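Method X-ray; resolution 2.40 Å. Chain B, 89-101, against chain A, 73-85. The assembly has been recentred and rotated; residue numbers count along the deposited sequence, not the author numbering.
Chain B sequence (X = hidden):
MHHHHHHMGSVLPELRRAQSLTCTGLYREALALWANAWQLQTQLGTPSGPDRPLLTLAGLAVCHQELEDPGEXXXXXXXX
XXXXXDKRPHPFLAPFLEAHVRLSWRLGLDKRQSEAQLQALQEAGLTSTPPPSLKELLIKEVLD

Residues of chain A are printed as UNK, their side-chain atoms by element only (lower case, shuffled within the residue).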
# COMPACT_ATOMS: atom_id res chain seq x y z
N PRO B 89 -8.40 -9.29 4.91
CA PRO B 89 -7.90 -9.55 3.55
C PRO B 89 -7.65 -8.24 2.85
O PRO B 89 -8.41 -7.28 3.06
CB PRO B 89 -9.07 -10.24 2.88
CG PRO B 89 -9.80 -10.88 3.99
CD PRO B 89 -9.72 -9.91 5.12
N HIS B 90 -6.61 -8.19 2.03
CA HIS B 90 -6.43 -7.03 1.19
C HIS B 90 -7.73 -6.78 0.41
O HIS B 90 -8.32 -7.71 -0.13
CB HIS B 90 -5.28 -7.25 0.23
CG HIS B 90 -4.84 -5.99 -0.43
ND1 HIS B 90 -5.66 -5.29 -1.28
CD2 HIS B 90 -3.71 -5.27 -0.30
CE1 HIS B 90 -5.04 -4.19 -1.67
NE2 HIS B 90 -3.86 -4.15 -1.09
N PRO B 91 -8.19 -5.52 0.39
CA PRO B 91 -9.46 -5.19 -0.30
C PRO B 91 -9.51 -5.64 -1.76
O PRO B 91 -10.59 -5.85 -2.30
CB PRO B 91 -9.50 -3.66 -0.24
CG PRO B 91 -8.62 -3.28 0.90
CD PRO B 91 -7.58 -4.35 1.04
N PHE B 92 -8.36 -5.76 -2.40
CA PHE B 92 -8.33 -6.12 -3.80
C PHE B 92 -8.36 -7.61 -4.04
O PHE B 92 -8.54 -8.05 -5.18
CB PHE B 92 -7.11 -5.51 -4.49
CG PHE B 92 -7.37 -4.17 -5.08
CD1 PHE B 92 -8.18 -4.03 -6.19
CD2 PHE B 92 -6.80 -3.03 -4.53
CE1 PHE B 92 -8.44 -2.79 -6.74
CE2 PHE B 92 -7.04 -1.79 -5.08
CZ PHE B 92 -7.86 -1.67 -6.18
N LEU B 93 -8.20 -8.40 -2.98
CA LEU B 93 -8.12 -9.85 -3.11
C LEU B 93 -9.41 -10.45 -3.69
O LEU B 93 -9.37 -11.16 -4.70
CB LEU B 93 -7.73 -10.52 -1.79
CG LEU B 93 -7.77 -12.06 -1.75
CD1 LEU B 93 -6.89 -12.72 -2.82
CD2 LEU B 93 -7.41 -12.62 -0.37
N ALA B 94 -10.54 -10.18 -3.08
CA ALA B 94 -11.79 -10.76 -3.57
C ALA B 94 -12.16 -10.29 -5.00
O ALA B 94 -12.47 -11.10 -5.83
CB ALA B 94 -12.98 -10.60 -2.54
N PRO B 95 -12.09 -8.97 -5.28
CA PRO B 95 -12.40 -8.52 -6.64
C PRO B 95 -11.53 -9.23 -7.65
O PRO B 95 -11.97 -9.57 -8.75
CB PRO B 95 -12.02 -7.04 -6.61
CG PRO B 95 -12.28 -6.64 -5.23
CD PRO B 95 -11.91 -7.83 -4.36
N PHE B 96 -10.29 -9.47 -7.26
CA PHE B 96 -9.38 -10.10 -8.17
C PHE B 96 -9.66 -11.59 -8.42
O PHE B 96 -9.55 -12.04 -9.56
CB PHE B 96 -7.93 -9.83 -7.77
CG PHE B 96 -7.34 -8.67 -8.51
CD1 PHE B 96 -7.31 -8.69 -9.90
CD2 PHE B 96 -6.86 -7.56 -7.85
CE1 PHE B 96 -6.79 -7.61 -10.62
CE2 PHE B 96 -6.32 -6.49 -8.56
CZ PHE B 96 -6.29 -6.52 -9.95
N LEU B 97 -10.03 -12.33 -7.37
CA LEU B 97 -10.46 -13.72 -7.51
C LEU B 97 -11.73 -13.81 -8.34
O LEU B 97 -11.90 -14.74 -9.12
CB LEU B 97 -10.67 -14.38 -6.14
CG LEU B 97 -9.43 -14.54 -5.24
CD1 LEU B 97 -9.83 -14.86 -3.81
CD2 LEU B 97 -8.49 -15.60 -5.78
N GLU B 98 -12.63 -12.85 -8.18
CA GLU B 98 -13.88 -12.90 -8.90
C GLU B 98 -13.58 -12.78 -10.38
O GLU B 98 -14.05 -13.57 -11.17
CB GLU B 98 -14.84 -11.79 -8.46
CG GLU B 98 -16.28 -12.05 -8.87
CD GLU B 98 -16.57 -11.61 -10.27
OE1 GLU B 98 -15.84 -10.70 -10.75
OE2 GLU B 98 -17.51 -12.16 -10.90
N ALA B 99 -12.77 -11.77 -10.71
CA ALA B 99 -12.31 -11.54 -12.06
C ALA B 99 -11.62 -12.78 -12.62
O ALA B 99 -11.86 -13.16 -13.76
CB ALA B 99 -11.36 -10.33 -12.11
N HIS B 100 -10.79 -13.43 -11.82
CA HIS B 100 -10.06 -14.59 -12.27
C HIS B 100 -10.97 -15.79 -12.56
O HIS B 100 -10.77 -16.50 -13.55
CB HIS B 100 -8.95 -14.97 -11.28
CG HIS B 100 -8.07 -16.09 -11.75
ND1 HIS B 100 -8.20 -17.38 -11.31
CD2 HIS B 100 -7.04 -16.10 -12.64
CE1 HIS B 100 -7.30 -18.15 -11.90
NE2 HIS B 100 -6.59 -17.39 -12.71
N VAL B 101 -11.96 -16.00 -11.69
CA VAL B 101 -12.90 -17.10 -11.85
C VAL B 101 -13.72 -16.89 -13.11
O VAL B 101 -13.74 -17.75 -13.99
CB VAL B 101 -13.84 -17.25 -10.64
CG1 VAL B 101 -15.01 -18.19 -10.96
CG2 VAL B 101 -13.06 -17.75 -9.43
N UNK A 73 -6.91 -9.32 -19.71
CA UNK A 73 -7.51 -9.07 -18.40
C UNK A 73 -7.19 -10.21 -17.44
O UNK A 73 -6.92 -9.98 -16.28
c UNK A 73 -9.02 -8.86 -18.51
N UNK A 74 -7.21 -11.44 -17.95
CA UNK A 74 -6.90 -12.59 -17.11
C UNK A 74 -5.42 -12.61 -16.69
O UNK A 74 -5.09 -12.95 -15.55
n UNK A 74 -5.68 -18.13 -17.22
c UNK A 74 -7.13 -15.13 -16.90
c UNK A 74 -7.33 -13.89 -17.78
n UNK A 74 -7.75 -17.49 -16.51
c UNK A 74 -6.71 -18.30 -16.41
n UNK A 74 -6.70 -19.28 -15.52
c UNK A 74 -7.84 -16.37 -17.45
N UNK A 75 -4.53 -12.23 -17.61
CA UNK A 75 -3.11 -12.07 -17.27
C UNK A 75 -2.93 -11.06 -16.11
O UNK A 75 -2.17 -11.31 -15.18
c UNK A 75 -2.30 -11.64 -18.49
N UNK A 76 -3.64 -9.93 -16.17
CA UNK A 76 -3.57 -8.92 -15.12
C UNK A 76 -3.98 -9.46 -13.77
O UNK A 76 -3.33 -9.18 -12.76
c UNK A 76 -4.40 -7.69 -15.49
s UNK A 76 -3.68 -6.76 -16.86
N UNK A 77 -5.07 -10.23 -13.75
CA UNK A 77 -5.56 -10.89 -12.54
C UNK A 77 -4.56 -11.86 -11.96
O UNK A 77 -4.41 -11.93 -10.75
o UNK A 77 -7.90 -10.74 -13.05
c UNK A 77 -6.85 -11.65 -12.82
N UNK A 78 -3.90 -12.62 -12.83
CA UNK A 78 -2.88 -13.56 -12.39
C UNK A 78 -1.74 -12.81 -11.69
O UNK A 78 -1.33 -13.17 -10.58
o UNK A 78 -0.96 -16.78 -11.11
c UNK A 78 -1.28 -15.45 -13.10
c UNK A 78 -1.76 -16.42 -12.01
c UNK A 78 -2.35 -14.44 -13.54
o UNK A 78 -2.95 -16.83 -12.05
N UNK A 79 -1.24 -11.76 -12.34
CA UNK A 79 -0.15 -10.97 -11.77
C UNK A 79 -0.54 -10.46 -10.39
O UNK A 79 0.24 -10.53 -9.44
c UNK A 79 2.62 -10.10 -11.98
n UNK A 79 4.82 -10.38 -10.82
c UNK A 79 3.82 -9.41 -11.35
c UNK A 79 1.50 -9.10 -12.29
c UNK A 79 0.24 -9.83 -12.72
N UNK A 80 -1.78 -9.98 -10.28
CA UNK A 80 -2.27 -9.42 -9.03
C UNK A 80 -2.31 -10.46 -7.93
O UNK A 80 -1.86 -10.21 -6.81
c UNK A 80 -3.66 -8.80 -9.24
N UNK A 81 -2.84 -11.63 -8.24
CA UNK A 81 -2.99 -12.70 -7.26
C UNK A 81 -1.64 -13.21 -6.79
O UNK A 81 -1.49 -13.56 -5.62
c UNK A 81 -5.33 -13.39 -8.04
c UNK A 81 -3.87 -13.82 -7.82
c UNK A 81 -5.96 -13.09 -6.69
c UNK A 81 -6.12 -14.44 -8.80
N UNK A 82 -0.65 -13.24 -7.69
CA UNK A 82 0.74 -13.49 -7.29
C UNK A 82 1.23 -12.47 -6.28
O UNK A 82 1.69 -12.83 -5.20
c UNK A 82 2.37 -14.47 -10.67
c UNK A 82 1.66 -13.47 -8.50
n UNK A 82 2.06 -15.26 -11.72
o UNK A 82 3.27 -13.63 -10.70
c UNK A 82 1.53 -14.65 -9.42
N UNK A 83 1.14 -11.18 -6.62
CA UNK A 83 1.54 -10.14 -5.67
C UNK A 83 0.81 -10.31 -4.33
O UNK A 83 1.44 -10.28 -3.28
c UNK A 83 1.31 -8.74 -6.25
c UNK A 83 3.66 -8.34 -7.07
c UNK A 83 2.18 -8.30 -7.42
c UNK A 83 1.79 -6.91 -7.90
N UNK A 84 -0.51 -10.51 -4.37
CA UNK A 84 -1.31 -10.69 -3.16
C UNK A 84 -0.92 -11.94 -2.38
O UNK A 84 -1.01 -11.97 -1.16
c UNK A 84 -4.77 -9.60 -4.61
c UNK A 84 -3.58 -8.51 -2.67
c UNK A 84 -2.81 -10.73 -3.49
c UNK A 84 -3.43 -9.40 -3.90
N UNK A 85 -0.48 -12.97 -3.08
CA UNK A 85 -0.09 -14.19 -2.41
C UNK A 85 1.32 -14.16 -1.87
O UNK A 85 1.63 -14.91 -0.95

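Position 73 of chain A has one side-chain carbon, out of contact with chain B 89-101. A lone CB means Ala73(A).

Position 74 has three carbons, a nitrogen, and a carbon carrying two more nitrogens. The CA-to-CB bond points sideways, but the end of the side chain comes nearer. His100(B) NE2 lies over one face of the planar end group. This is a guanidinium on an extended chain: Arg74(A). Arg74(A) NH2 is 3.4 Å from His100(B) NE2. The angle is too poor for a hydrogen bond.

Position 75 has one carbon, and its CA-to-CB bond points away from chain B. It is Ala75(A), exposed here and touching a crystal neighbour.

Position 76 has one carbon and then a sulfur. The side chain keeps its distance, but the backbone O is 4.4 Å from Phe96(B) CE1. It is Cys76(A), with chi1 in the m well.

Position 77 has one carbon and one oxygen, and its CA-to-CB bond points toward chain B. The oxygen packs against Ala99(B) and lies at the edge of the Phe96(B) ring. No further atom branches from the carbon, so this is Ser77(A). Its OG is 3.6 Å from Ala99(B) CB and 3.8 Å from Phe96(B) CD1. The hydroxyl also gives a weak hydrogen bond to Ala73(A) O, 3.5 Å from OG, one turn back.

Position 78 has three carbons, the third carrying two oxygens. One oxygen approaches the His100(B) ring. Two carbons before a carboxylate carbon make it Glu78(A). Glu78(A) OE1 comes within 3.7 Å of His100(B) NE2, without a hydrogen bond.

Position 79 has four carbons in a row ending in nitrogen, out of reach of chain B. It is Lys79(A).

Position 80 has one carbon, and its CA-to-CB bond points toward chain B. The CB sits 3.6 Å from Phe96(B) CZ and over the ring face, almost on the ring normal, a CH-pi contact. It is Ala80(A).

Position 81 has four carbons, forked at the second. They form a knob among Leu93(B), Phe96(B), Leu97(B) and His100(B). It is Leu81(A), with Leu81(A) CD2 3.7 Å from Leu97(B) CD2.

Position 82 has three carbons, the third carrying one oxygen and one nitrogen. It makes no contact with chain B. This amide is Gln82(A).

Position 83 has four carbons with the same fork, but out of reach. It is Leu83(A).

Position 84 again has four forked carbons, and its CA-to-CB bond points toward chain B. The fork packs against His90(B) and Leu93(B). It is Leu84(A). Leu84(A) CD2 is 3.6 Å from His90(B) CB, and Leu84(A) CD1 is 3.7 Å from Leu93(B) CA.

Position 85 has no side-chain atoms. It is Gly85(A).

The two helices run at 140° to each other, nearer antiparallel than parallel. Side chains interlock: Phe96(B) and His100(B) enter chain A as knobs, and Leu81(A) answers from chain A. No hydrogen bond crosses, so the contact rests on packing. Small Ala80(A) leaves the face of Phe96(B) close access to its helix. Ahead of the chain B helix, Phe92(B) N donates to His90(B) ND1 at 3.0 Å, a capping bond; Leu84(A) packs against this turn.

Chain A 73-85: ARACSEKALQLLG
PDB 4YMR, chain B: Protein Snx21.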